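Local structure of demethylmenaquinone Methyltransferase (Thermus thermophilus, 1J3L) at residues G140-A145 against L151-P156; L77-W82 against T98-E103; R34-R39 against L51-A56; V128-K131 against E136-P139. The protein is an alpha/beta protein of the RraA-like family, three copies of which form the assembly. All blocks are in the same frame, centred on the assembly; numbering follows the deposited sequence.

Contact 1: residues G140-A145 against L151-P156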
loop_
_atom_site.group_PDB
_atom_site.type_symbol
_atom_site.label_atom_id
_atom_site.label_comp_id
_atom_site.label_asym_id
_atom_site.label_seq_id
_atom_site.Cartn_x
_atom_site.Cartn_y
_atom_site.Cartn_z
ATOM N N GLY A 140 12.873 -24.422 8.681
ATOM C CA GLY A 140 14.226 -24.578 9.175
ATOM C C GLY A 140 15.199 -23.482 8.809
ATOM O O GLY A 140 16.339 -23.483 9.280
ATOM N N SER A 141 14.775 -22.557 7.961
ATOM C CA SER A 141 15.651 -21.454 7.582
ATOM C C SER A 141 15.459 -20.384 8.642
ATOM O O SER A 141 14.556 -20.491 9.465
ATOM C CB SER A 141 15.269 -20.911 6.203
ATOM O OG SER A 141 13.886 -20.610 6.148
ATOM N N PHE A 142 16.313 -19.367 8.635
ATOM C CA PHE A 142 16.212 -18.282 9.606
ATOM C C PHE A 142 15.576 -17.081 8.915
ATOM O O PHE A 142 15.982 -16.699 7.817
ATOM C CB PHE A 142 17.599 -17.894 10.131
ATOM C CG PHE A 142 17.568 -16.918 11.281
ATOM C CD1 PHE A 142 17.054 -17.289 12.517
ATOM C CD2 PHE A 142 18.058 -15.626 11.124
ATOM C CE1 PHE A 142 17.029 -16.383 13.585
ATOM C CE2 PHE A 142 18.037 -14.716 12.177
ATOM C CZ PHE A 142 17.520 -15.096 13.413
ATOM N N LEU A 143 14.565 -16.496 9.548
ATOM C CA LEU A 143 13.902 -15.344 8.967
ATOM C C LEU A 143 14.167 -14.076 9.756
ATOM O O LEU A 143 14.219 -14.077 10.985
ATOM C CB LEU A 143 12.395 -15.587 8.846
ATOM C CG LEU A 143 11.566 -14.450 8.233
ATOM C CD1 LEU A 143 10.266 -14.999 7.656
ATOM C CD2 LEU A 143 11.281 -13.395 9.290
ATOM N N LEU A 144 14.345 -12.992 9.018
ATOM C CA LEU A 144 14.598 -11.689 9.592
ATOM C C LEU A 144 13.563 -10.765 8.989
ATOM O O LEU A 144 13.294 -10.821 7.791
ATOM C CB LEU A 144 16.011 -11.222 9.235
ATOM C CG LEU A 144 17.093 -11.483 10.285
ATOM C CD1 LEU A 144 18.443 -11.687 9.628
ATOM C CD2 LEU A 144 17.129 -10.317 11.254
ATOM N N ALA A 145 12.972 -9.917 9.818
ATOM C CA ALA A 145 11.960 -9.002 9.324
ATOM C C ALA A 145 12.064 -7.625 9.942
ATOM O O ALA A 145 12.195 -7.481 11.163
ATOM C CB ALA A 145 10.570 -9.583 9.575
ATOM N N LEU A 151 14.340 -11.171 5.146
ATOM C CA LEU A 151 15.529 -11.882 4.699
ATOM C C LEU A 151 15.460 -13.329 5.191
ATOM O O LEU A 151 15.245 -13.585 6.377
ATOM C CB LEU A 151 16.797 -11.217 5.238
ATOM C CG LEU A 151 18.120 -11.810 4.727
ATOM C CD1 LEU A 151 18.253 -11.566 3.231
ATOM C CD2 LEU A 151 19.292 -11.185 5.460
ATOM N N LEU A 152 15.634 -14.268 4.268
ATOM C CA LEU A 152 15.602 -15.691 4.584
ATOM C C LEU A 152 16.991 -16.296 4.393
ATOM O O LEU A 152 17.502 -16.329 3.276
ATOM C CB LEU A 152 14.618 -16.414 3.665
ATOM C CG LEU A 152 13.128 -16.087 3.762
ATOM C CD1 LEU A 152 12.398 -16.848 2.668
ATOM C CD2 LEU A 152 12.593 -16.477 5.135
ATOM N N LEU A 153 17.587 -16.779 5.481
ATOM C CA LEU A 153 18.917 -17.383 5.446
ATOM C C LEU A 153 18.809 -18.886 5.685
ATOM O O LEU A 153 17.993 -19.330 6.493
ATOM C CB LEU A 153 19.801 -16.742 6.521
ATOM C CG LEU A 153 19.969 -15.223 6.396
ATOM C CD1 LEU A 153 20.632 -14.643 7.626
ATOM C CD2 LEU A 153 20.778 -14.923 5.161
ATOM N N PRO A 154 19.632 -19.692 4.986
ATOM C CA PRO A 154 19.610 -21.156 5.136
ATOM C C PRO A 154 19.727 -21.582 6.599
ATOM O O PRO A 154 19.325 -22.681 6.974
ATOM C CB PRO A 154 20.802 -21.604 4.297
ATOM C CG PRO A 154 20.877 -20.544 3.228
ATOM C CD PRO A 154 20.676 -19.284 4.030
ATOM N N GLU A 155 20.298 -20.691 7.403
ATOM C CA GLU A 155 20.472 -20.885 8.838
ATOM C C GLU A 155 20.834 -19.509 9.403
ATOM O O GLU A 155 21.195 -18.603 8.648
ATOM C CB GLU A 155 21.578 -21.911 9.133
ATOM C CG GLU A 155 23.007 -21.444 8.872
ATOM C CD GLU A 155 24.056 -22.369 9.498
ATOM O OE1 GLU A 155 24.153 -23.549 9.090
ATOM O OE2 GLU A 155 24.784 -21.914 10.407
ATOM N N PRO A 156 20.729 -19.324 10.729
ATOM C CA PRO A 156 21.061 -18.019 11.312
ATOM C C PRO A 156 22.486 -17.564 10.993
ATOM O O PRO A 156 23.314 -18.360 10.551
ATOM C CB PRO A 156 20.820 -18.239 12.807
ATOM C CG PRO A 156 21.114 -19.699 12.982
ATOM C CD PRO A 156 20.437 -20.309 11.785
#

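Contact 2: residues L77-W82 against T98-E103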
loop_
_atom_site.group_PDB
_atom_site.type_symbol
_atom_site.label_atom_id
_atom_site.label_comp_id
_atom_site.label_asym_id
_atom_site.label_seq_id
_atom_site.Cartn_x
_atom_site.Cartn_y
_atom_site.Cartn_z
ATOM N N LEU A 77 -5.737 -15.735 18.097
ATOM C CA LEU A 77 -4.531 -16.454 17.702
ATOM C C LEU A 77 -3.278 -15.619 17.916
ATOM O O LEU A 77 -2.231 -16.143 18.285
ATOM C CB LEU A 77 -4.625 -16.913 16.245
ATOM C CG LEU A 77 -5.625 -18.054 16.009
ATOM C CD1 LEU A 77 -5.558 -18.491 14.559
ATOM C CD2 LEU A 77 -5.306 -19.247 16.927
ATOM N N ALA A 78 -3.377 -14.314 17.701
ATOM C CA ALA A 78 -2.218 -13.459 17.901
ATOM C C ALA A 78 -1.757 -13.578 19.355
ATOM O O ALA A 78 -0.569 -13.785 19.629
ATOM C CB ALA A 78 -2.563 -12.013 17.576
ATOM N N ARG A 79 -2.705 -13.449 20.279
ATOM C CA ARG A 79 -2.401 -13.544 21.694
ATOM C C ARG A 79 -1.903 -14.940 22.034
ATOM O O ARG A 79 -1.004 -15.087 22.832
ATOM C CB ARG A 79 -3.642 -13.218 22.530
ATOM C CG ARG A 79 -4.111 -11.769 22.414
ATOM C CD ARG A 79 -5.301 -11.431 23.351
ATOM N NE ARG A 79 -6.604 -11.957 22.915
ATOM C CZ ARG A 79 -7.427 -11.347 22.066
ATOM N NH1 ARG A 79 -7.084 -10.177 21.561
ATOM N NH2 ARG A 79 -8.573 -11.920 21.696
ATOM N N ARG A 80 -2.486 -15.966 21.424
ATOM C CA ARG A 80 -2.049 -17.326 21.702
ATOM C C ARG A 80 -0.588 -17.508 21.261
ATOM O O ARG A 80 0.238 -18.013 22.023
ATOM C CB ARG A 80 -2.959 -18.342 20.999
ATOM C CG ARG A 80 -2.905 -19.717 21.625
ATOM C CD ARG A 80 -3.194 -19.663 23.126
ATOM N NE ARG A 80 -2.733 -20.890 23.766
ATOM C CZ ARG A 80 -2.265 -20.961 25.007
ATOM N NH1 ARG A 80 -2.195 -19.873 25.760
ATOM N NH2 ARG A 80 -1.835 -22.119 25.484
ATOM N N ALA A 81 -0.276 -17.066 20.042
ATOM C CA ALA A 81 1.075 -17.170 19.494
ATOM C C ALA A 81 2.076 -16.531 20.432
ATOM O O ALA A 81 3.175 -17.058 20.652
ATOM C CB ALA A 81 1.145 -16.496 18.121
ATOM N N TRP A 82 1.685 -15.392 20.992
ATOM C CA TRP A 82 2.538 -14.675 21.922
ATOM C C TRP A 82 2.739 -15.439 23.226
ATOM O O TRP A 82 3.860 -15.521 23.728
ATOM C CB TRP A 82 1.952 -13.303 22.224
ATOM C CG TRP A 82 2.715 -12.544 23.251
ATOM C CD1 TRP A 82 4.027 -12.181 23.193
ATOM C CD2 TRP A 82 2.204 -12.014 24.479
ATOM N NE1 TRP A 82 4.366 -11.454 24.303
ATOM C CE2 TRP A 82 3.267 -11.333 25.108
ATOM C CE3 TRP A 82 0.948 -12.043 25.104
ATOM C CZ2 TRP A 82 3.118 -10.686 26.336
ATOM C CZ3 TRP A 82 0.797 -11.397 26.329
ATOM C CH2 TRP A 82 1.879 -10.726 26.929
ATOM N N THR A 98 -7.448 -5.980 13.526
ATOM C CA THR A 98 -6.266 -5.141 13.504
ATOM C C THR A 98 -6.034 -4.348 14.795
ATOM O O THR A 98 -4.901 -4.261 15.260
ATOM C CB THR A 98 -6.306 -4.181 12.305
ATOM O OG1 THR A 98 -7.597 -3.583 12.218
ATOM C CG2 THR A 98 -6.043 -4.932 11.021
ATOM N N GLU A 99 -7.082 -3.772 15.380
ATOM C CA GLU A 99 -6.888 -3.017 16.616
ATOM C C GLU A 99 -6.291 -3.918 17.705
ATOM O O GLU A 99 -5.438 -3.490 18.476
ATOM C CB GLU A 99 -8.200 -2.400 17.130
ATOM C CG GLU A 99 -7.952 -1.359 18.247
ATOM C CD GLU A 99 -9.215 -0.875 18.945
ATOM O OE1 GLU A 99 -10.231 -0.613 18.260
ATOM O OE2 GLU A 99 -9.180 -0.742 20.190
ATOM N N GLU A 100 -6.736 -5.169 17.767
ATOM C CA GLU A 100 -6.199 -6.099 18.758
ATOM C C GLU A 100 -4.791 -6.618 18.408
ATOM O O GLU A 100 -3.954 -6.799 19.293
ATOM C CB GLU A 100 -7.155 -7.284 18.948
ATOM C CG GLU A 100 -8.450 -6.940 19.678
ATOM C CD GLU A 100 -9.451 -8.085 19.632
ATOM O OE1 GLU A 100 -9.029 -9.249 19.808
ATOM O OE2 GLU A 100 -10.656 -7.824 19.428
ATOM N N LEU A 101 -4.526 -6.845 17.126
ATOM C CA LEU A 101 -3.222 -7.348 16.714
ATOM C C LEU A 101 -2.104 -6.385 17.108
ATOM O O LEU A 101 -1.038 -6.812 17.568
ATOM C CB LEU A 101 -3.190 -7.581 15.193
ATOM C CG LEU A 101 -4.207 -8.569 14.594
ATOM C CD1 LEU A 101 -3.956 -8.685 13.102
ATOM C CD2 LEU A 101 -4.102 -9.955 15.255
ATOM N N ARG A 102 -2.370 -5.089 16.932
ATOM C CA ARG A 102 -1.414 -4.022 17.225
ATOM C C ARG A 102 -0.922 -4.020 18.670
ATOM O O ARG A 102 0.183 -3.571 18.959
ATOM C CB ARG A 102 -2.047 -2.663 16.922
ATOM C CG ARG A 102 -1.090 -1.495 17.017
ATOM C CD ARG A 102 -0.213 -1.410 15.765
ATOM N NE ARG A 102 0.790 -0.355 15.867
ATOM C CZ ARG A 102 1.806 -0.375 16.724
ATOM N NH1 ARG A 102 1.957 -1.404 17.554
ATOM N NH2 ARG A 102 2.668 0.635 16.761
ATOM N N GLU A 103 -1.755 -4.530 19.566
ATOM C CA GLU A 103 -1.445 -4.572 20.988
ATOM C C GLU A 103 -0.676 -5.796 21.481
ATOM O O GLU A 103 -0.335 -5.863 22.658
ATOM C CB GLU A 103 -2.750 -4.430 21.781
ATOM C CG GLU A 103 -3.314 -3.028 21.699
ATOM C CD GLU A 103 -4.689 -2.902 22.309
ATOM O OE1 GLU A 103 -4.902 -3.401 23.435
ATOM O OE2 GLU A 103 -5.555 -2.287 21.658
HETATM O O HOH W 1 -4.403 -8.171 21.687
HETATM O O HOH W 2 -10.279 -11.450 19.140
#

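Contact 3: residues R34-R39 against L51-A56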
loop_
_atom_site.group_PDB
_atom_site.type_symbol
_atom_site.label_atom_id
_atom_site.label_comp_id
_atom_site.label_asym_id
_atom_site.label_seq_id
_atom_site.Cartn_x
_atom_site.Cartn_y
_atom_site.Cartn_z
ATOM N N ARG A 34 13.629 -18.882 13.757
ATOM C CA ARG A 34 13.664 -20.099 12.970
ATOM C C ARG A 34 12.296 -20.228 12.301
ATOM O O ARG A 34 11.267 -20.171 12.972
ATOM C CB ARG A 34 13.928 -21.309 13.878
ATOM C CG ARG A 34 14.160 -22.603 13.113
ATOM C CD ARG A 34 14.389 -23.794 14.040
ATOM N NE ARG A 34 14.759 -24.996 13.293
ATOM C CZ ARG A 34 15.949 -25.199 12.728
ATOM N NH1 ARG A 34 16.900 -24.282 12.820
ATOM N NH2 ARG A 34 16.191 -26.321 12.067
ATOM N N VAL A 35 12.296 -20.401 10.985
ATOM C CA VAL A 35 11.071 -20.518 10.209
ATOM C C VAL A 35 10.323 -21.839 10.354
ATOM O O VAL A 35 10.910 -22.920 10.392
ATOM C CB VAL A 35 11.346 -20.293 8.686
ATOM C CG1 VAL A 35 10.096 -20.557 7.880
ATOM C CG2 VAL A 35 11.830 -18.875 8.441
ATOM N N ARG A 36 9.006 -21.712 10.423
ATOM C CA ARG A 36 8.082 -22.828 10.521
ATOM C C ARG A 36 7.071 -22.469 9.428
ATOM O O ARG A 36 6.574 -21.347 9.395
ATOM C CB ARG A 36 7.401 -22.818 11.887
ATOM C CG ARG A 36 6.790 -24.134 12.277
ATOM C CD ARG A 36 7.807 -25.054 12.928
ATOM N NE ARG A 36 7.251 -26.393 13.087
ATOM C CZ ARG A 36 6.173 -26.682 13.810
ATOM N NH1 ARG A 36 5.523 -25.724 14.456
ATOM N NH2 ARG A 36 5.739 -27.931 13.876
ATOM N N THR A 37 6.764 -23.397 8.534
ATOM C CA THR A 37 5.840 -23.090 7.450
ATOM C C THR A 37 4.491 -23.771 7.553
ATOM O O THR A 37 4.295 -24.714 8.326
ATOM C CB THR A 37 6.430 -23.463 6.081
ATOM O OG1 THR A 37 6.551 -24.891 5.982
ATOM C CG2 THR A 37 7.801 -22.825 5.909
ATOM N N LEU A 38 3.566 -23.283 6.736
ATOM C CA LEU A 38 2.217 -23.805 6.699
ATOM C C LEU A 38 1.539 -23.325 5.422
ATOM O O LEU A 38 1.674 -22.163 5.027
ATOM C CB LEU A 38 1.463 -23.309 7.928
ATOM C CG LEU A 38 0.039 -23.761 8.190
ATOM C CD1 LEU A 38 -0.028 -25.277 8.221
ATOM C CD2 LEU A 38 -0.420 -23.170 9.517
ATOM N N ARG A 39 0.833 -24.232 4.765
ATOM C CA ARG A 39 0.122 -23.893 3.546
ATOM C C ARG A 39 -1.342 -24.221 3.759
ATOM O O ARG A 39 -1.690 -25.339 4.133
ATOM C CB ARG A 39 0.659 -24.685 2.355
ATOM C CG ARG A 39 -0.110 -24.419 1.071
ATOM C CD ARG A 39 0.458 -25.191 -0.106
ATOM N NE ARG A 39 1.825 -24.784 -0.416
ATOM C CZ ARG A 39 2.881 -25.588 -0.342
ATOM N NH1 ARG A 39 2.730 -26.855 0.031
ATOM N NH2 ARG A 39 4.091 -25.125 -0.638
ATOM N N LEU A 51 0.244 -23.010 16.252
ATOM C CA LEU A 51 0.669 -21.945 17.160
ATOM C C LEU A 51 0.564 -22.364 18.619
ATOM O O LEU A 51 1.055 -21.670 19.508
ATOM C CB LEU A 51 -0.145 -20.671 16.935
ATOM C CG LEU A 51 0.225 -19.791 15.737
ATOM C CD1 LEU A 51 -0.735 -18.632 15.660
ATOM C CD2 LEU A 51 1.638 -19.272 15.878
ATOM N N GLU A 52 -0.069 -23.505 18.860
ATOM C CA GLU A 52 -0.233 -24.012 20.216
ATOM C C GLU A 52 1.024 -24.777 20.606
ATOM O O GLU A 52 1.216 -25.129 21.772
ATOM C CB GLU A 52 -1.444 -24.939 20.286
ATOM C CG GLU A 52 -2.060 -25.046 21.661
ATOM C CD GLU A 52 -2.600 -23.720 22.155
ATOM O OE1 GLU A 52 -3.594 -23.223 21.582
ATOM O OE2 GLU A 52 -2.024 -23.169 23.116
ATOM N N GLU A 53 1.873 -25.040 19.615
ATOM C CA GLU A 53 3.112 -25.757 19.863
ATOM C C GLU A 53 4.130 -24.707 20.257
ATOM O O GLU A 53 4.061 -23.568 19.782
ATOM C CB GLU A 53 3.565 -26.516 18.609
ATOM C CG GLU A 53 2.411 -27.220 17.932
ATOM C CD GLU A 53 2.837 -28.349 17.027
ATOM O OE1 GLU A 53 3.824 -28.192 16.280
ATOM O OE2 GLU A 53 2.167 -29.399 17.057
ATOM N N GLU A 54 5.050 -25.053 21.150
ATOM C CA GLU A 54 6.008 -24.056 21.541
ATOM C C GLU A 54 6.789 -23.430 20.413
ATOM O O GLU A 54 7.441 -24.130 19.644
ATOM C CB GLU A 54 6.871 -24.574 22.714
ATOM C CG GLU A 54 6.268 -24.004 24.063
ATOM C CD GLU A 54 5.730 -25.007 25.134
ATOM O OE1 GLU A 54 6.532 -25.603 25.881
ATOM O OE2 GLU A 54 4.497 -25.159 25.291
ATOM N N GLY A 55 6.684 -22.099 20.332
ATOM C CA GLY A 55 7.340 -21.345 19.278
ATOM C C GLY A 55 8.496 -20.443 19.684
ATOM O O GLY A 55 8.795 -19.462 18.993
ATOM N N ALA A 56 9.160 -20.777 20.785
ATOM C CA ALA A 56 10.298 -20.000 21.250
ATOM C C ALA A 56 11.319 -19.822 20.127
ATOM O O ALA A 56 11.759 -20.788 19.508
ATOM C CB ALA A 56 10.930 -20.696 22.419
#

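Contact 4: residues V128-K131 against E136-P139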
loop_
_atom_site.group_PDB
_atom_site.type_symbol
_atom_site.label_atom_id
_atom_site.label_comp_id
_atom_site.label_asym_id
_atom_site.label_seq_id
_atom_site.Cartn_x
_atom_site.Cartn_y
_atom_site.Cartn_z
ATOM N N VAL A 128 6.211 -27.560 4.998
ATOM C CA VAL A 128 6.537 -27.926 3.619
ATOM C C VAL A 128 7.184 -26.734 2.928
ATOM O O VAL A 128 6.977 -25.588 3.331
ATOM C CB VAL A 128 5.290 -28.290 2.797
ATOM C CG1 VAL A 128 4.648 -29.552 3.338
ATOM C CG2 VAL A 128 4.318 -27.133 2.811
ATOM N N PRO A 129 7.990 -26.987 1.882
ATOM C CA PRO A 129 8.631 -25.877 1.176
ATOM C C PRO A 129 7.542 -24.987 0.583
ATOM O O PRO A 129 6.580 -25.488 0.003
ATOM C CB PRO A 129 9.447 -26.584 0.092
ATOM C CG PRO A 129 9.796 -27.888 0.731
ATOM C CD PRO A 129 8.495 -28.282 1.392
ATOM N N LEU A 130 7.685 -23.677 0.730
ATOM C CA LEU A 130 6.698 -22.747 0.192
ATOM C C LEU A 130 7.326 -21.898 -0.895
ATOM O O LEU A 130 8.541 -21.704 -0.921
ATOM C CB LEU A 130 6.189 -21.796 1.280
ATOM C CG LEU A 130 5.634 -22.307 2.603
ATOM C CD1 LEU A 130 5.382 -21.101 3.491
ATOM C CD2 LEU A 130 4.359 -23.099 2.394
ATOM N N LYS A 131 6.487 -21.373 -1.779
ATOM C CA LYS A 131 6.950 -20.499 -2.846
ATOM C C LYS A 131 6.092 -19.242 -2.726
ATOM O O LYS A 131 4.919 -19.244 -3.091
ATOM C CB LYS A 131 6.746 -21.158 -4.219
ATOM C CG LYS A 131 7.459 -20.443 -5.365
ATOM C CD LYS A 131 6.821 -20.758 -6.712
ATOM C CE LYS A 131 5.379 -20.251 -6.759
ATOM N NZ LYS A 131 4.743 -20.394 -8.100
ATOM N N GLU A 136 11.348 -18.909 -2.403
ATOM C CA GLU A 136 11.145 -20.166 -1.701
ATOM C C GLU A 136 11.361 -19.980 -0.201
ATOM O O GLU A 136 12.373 -19.426 0.229
ATOM C CB GLU A 136 12.119 -21.222 -2.247
ATOM C CG GLU A 136 12.081 -22.569 -1.527
ATOM C CD GLU A 136 13.079 -23.580 -2.096
ATOM O OE1 GLU A 136 14.304 -23.324 -2.028
ATOM O OE2 GLU A 136 12.635 -24.633 -2.611
ATOM N N VAL A 137 10.400 -20.428 0.597
ATOM C CA VAL A 137 10.528 -20.326 2.045
ATOM C C VAL A 137 10.611 -21.740 2.585
ATOM O O VAL A 137 9.728 -22.559 2.356
ATOM C CB VAL A 137 9.345 -19.580 2.664
ATOM C CG1 VAL A 137 9.496 -19.546 4.177
ATOM C CG2 VAL A 137 9.301 -18.151 2.110
ATOM N N LEU A 138 11.691 -22.026 3.296
ATOM C CA LEU A 138 11.906 -23.370 3.801
ATOM C C LEU A 138 11.799 -23.548 5.301
ATOM O O LEU A 138 12.260 -22.714 6.084
ATOM C CB LEU A 138 13.284 -23.878 3.355
ATOM C CG LEU A 138 13.591 -24.038 1.864
ATOM C CD1 LEU A 138 15.065 -24.352 1.705
ATOM C CD2 LEU A 138 12.744 -25.145 1.254
ATOM N N PRO A 139 11.178 -24.654 5.720
ATOM C CA PRO A 139 11.041 -24.924 7.144
ATOM C C PRO A 139 12.484 -25.104 7.608
ATOM O O PRO A 139 13.248 -25.836 6.969
ATOM C CB PRO A 139 10.280 -26.247 7.175
ATOM C CG PRO A 139 9.551 -26.273 5.863
ATOM C CD PRO A 139 10.571 -25.729 4.918
#

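Contact 1: residues G140-A145 against L151-P156
Phe142 meets segment 151-156 twice, through its backbone and through its ring. Phe142 N binds Leu153 O at 2.7 Å and Leu153 N returns the bond to Phe142 O, making an antiparallel hydrogen-bonded pair. Leu144 and Leu151 repeat that pair two residues on, with Leu143 and Leu152 as the non-hydrogen-bonded pair between them. Strands 142-145 and 151-153 run 162° apart, as the two arms of a beta hairpin. Traced outward, the Phe142 side chain starts at CB, 3.5 Å from Pro156 N. CG then stands opposite the backbone N (chi1 -172°) and comes within 3.8 Å of Pro156 CB. CD1 stays under that same CB, while CD2 faces Pro156 CA. The result is a CH-pi contact: Pro156 CB lies 4.0 Å from the centroid of the Phe142 ring and 18° off its normal, displaced toward the rim. Leu153 CD1 sits at the ring's edge, nearest CD2, and the ring atoms past CD1 and CD2 come no closer to 151-156. On the other face of the sheet, Leu152 turns its CD2 back to Leu143 CD1, 3.7 Å away. Beside the phenyl, Leu144 and Leu153 touch only through their CD1 methyls, at 4.2 Å. Leu8 of helix 5-11 covers Leu144 and Leu151, and Ser141 OG is hydrogen-bonded to Leu138 O. The Glu155 side chain lies close to a bound magnesium ion. No charged pair crosses between the segments: four backbone bonds satisfy the facing amides and carbonyls, and apolar contact on both faces of the hairpin supplies the rest.

Contact 2: residues L77-W82 against T98-E103
The guanidinium of Arg79 is approached at its edge by Glu100, and segment 98-103 stacks nothing on its faces. Glu100 OE1 lies in the guanidinium plane, 2.8 Å from Arg79 NH1, with an N-H...O angle of 166°; Glu100 CB and one water also lie at the in-plane edge. The carboxylate does not match this flatness. Its plane is turned 31° from the guanidinium, and NH1 reaches OE1 on the anti side, 29° out of the carboxylate plane. The second link of the salt bridge, from Arg79 NH2 to the same Glu100 OE1 at 3.3 Å, is weak. Two waters complete the bridge. One accepts from Arg79 NH2 and donates to Glu100 OE1 at 2.6 Å, and the other donates to Glu100 O at 2.8 Å while taking a weak bond from Arg79 NH1. A bend at chi3 brings the arginine tip across to the glutamate. On the buried side Ala78 CB and Leu101 CD2 press together at 3.5 Å, tighter than usual, and Leu108 of strand 107-110 touches both residues. The contact thus joins helix 75-83 to the short helix 98-101, whose Thr98 N and Glu99 bind Asp148 and Arg30 of a second subunit. Glu100 OE1 takes two good donors, Arg79 NH1 and a water, and a weak third, NH2, which probably favours its ionised form and limits its rotation.

Contact 3: residues R34-R39 against L51-A56
Arg36 and Glu53 form the one side-chain bridge between strand 34-39 and segment 51-56, within a beta-alpha-beta crossover in which strand 31-39, helix 45-51 and the parallel strand 58-63 follow one another. Segment 51-56 is the return from helix to second strand, and the backbones are well separated: the nearest CA pair, Arg36 and Gly55, is 8.9 Å apart. Arg36 and Glu53 span that gap by their length. Arg36 bends at chi2 (85°), Glu53 reaches across with a chain extended beyond CG, and the two side chains cross at about a right angle. The donor is Arg36 NH2 and the acceptor is Glu53 OE1, 3.1 Å apart with an N-H...O angle of 152°. The guanidinium and carboxylate planes are nearly coplanar, 13° apart, yet the bond is single rather than a two-pronged pairing. Arg36 has a stronger polar partner elsewhere, since its NE forms a salt bridge with Asp127 OD2; the guanidinium thus has two acidic partners, Asp127 at NE and Glu53 at NH2. The Arg36 backbone is hydrogen-bonded to Val59. On the acceptor side, Glu53 O receives a weak bond from Trp86 NE1. Farther along the return, Glu54 OE2 pairs with Lys84 NZ, and Gln58 NE2 serves both Glu54 O and Ala56 O. Bonds at NE and NH2 would limit rotation of the arginine head group and offset its charge, while Glu53 depends within this contact on that single bond. Arg36 NH2 meets Glu53 OE1 nearly along its C-O bond direction, and Arg36 NH1 stands 3.5 Å from the same oxygen.

Contact 4: residues V128-K131 against E136-P139
Leu130, Val137 and Pro129 lose the most surface where segments 128-131 and 136-139 meet. Leu130 and Val137 are a hydrogen-bonded antiparallel pair, in which Leu130 N gives to Val137 O at 2.8 Å. The return bond, Val137 N to Leu130 O, is shorter at 2.7 Å, but the donor stands above the carbonyl plane, 38° out of it. The same Leu130 O is also approached by Glu136 CA at 3.1 Å, a CA-H...O contact, so two donors converge on one carbonyl. Leu130 CB and Val137 CB face each other at 4.1 Å on the inner side of the pair, where Phe61 of strand 58-63 touches both side chains. With its CG set beside the backbone N (chi1 -53°), Leu130 brings that CG to 4.1 Å from Val137 O. Together these residues belong to a tight beta hairpin, strands 130-132 and 135-137, a two-stranded sheet of its own; next along it, Lys131 and Glu136 form the non-hydrogen-bonded pair, on the face away from Leu130 and Val137. Beyond the paired residues no backbone bond crosses, and the proline rings make the contact. The CD2 methyl of Leu138 rests against the CB-CG edge of the Pro129 ring, 3.8 Å from Pro129 CB, the two side chains lying oblique to each other. At the far end Pro139 CG lies 3.7 Å from Val128 O, a carbonyl that also takes a hydrogen bond from Thr37 OG1. Arg39 NH2 likewise bonds Pro129 O, fastening this arm to strand 31-39.

Contacts 1 and 4 are both beta hairpins and share a chemistry of backbone bonds with apolar side chains, but the pairing is longer and more buried in contact 1, which belongs to the main sheet, than in contact 4, a small separate sheet. They touch where Leu152 CD1 packs on Val137. Contact 3 is a surface salt bridge of little buried area, yet its strand 31-39 is a neighbour of both hairpins, meeting contact 1 through Val35 with Gly140 and Ser141. Contact 2, a salt bridge with waters above a small apolar touch, lies on the opposite side of the chain's centre from contacts 1 and 4, and joins contact 3 through the Arg80-Glu52 salt bridge.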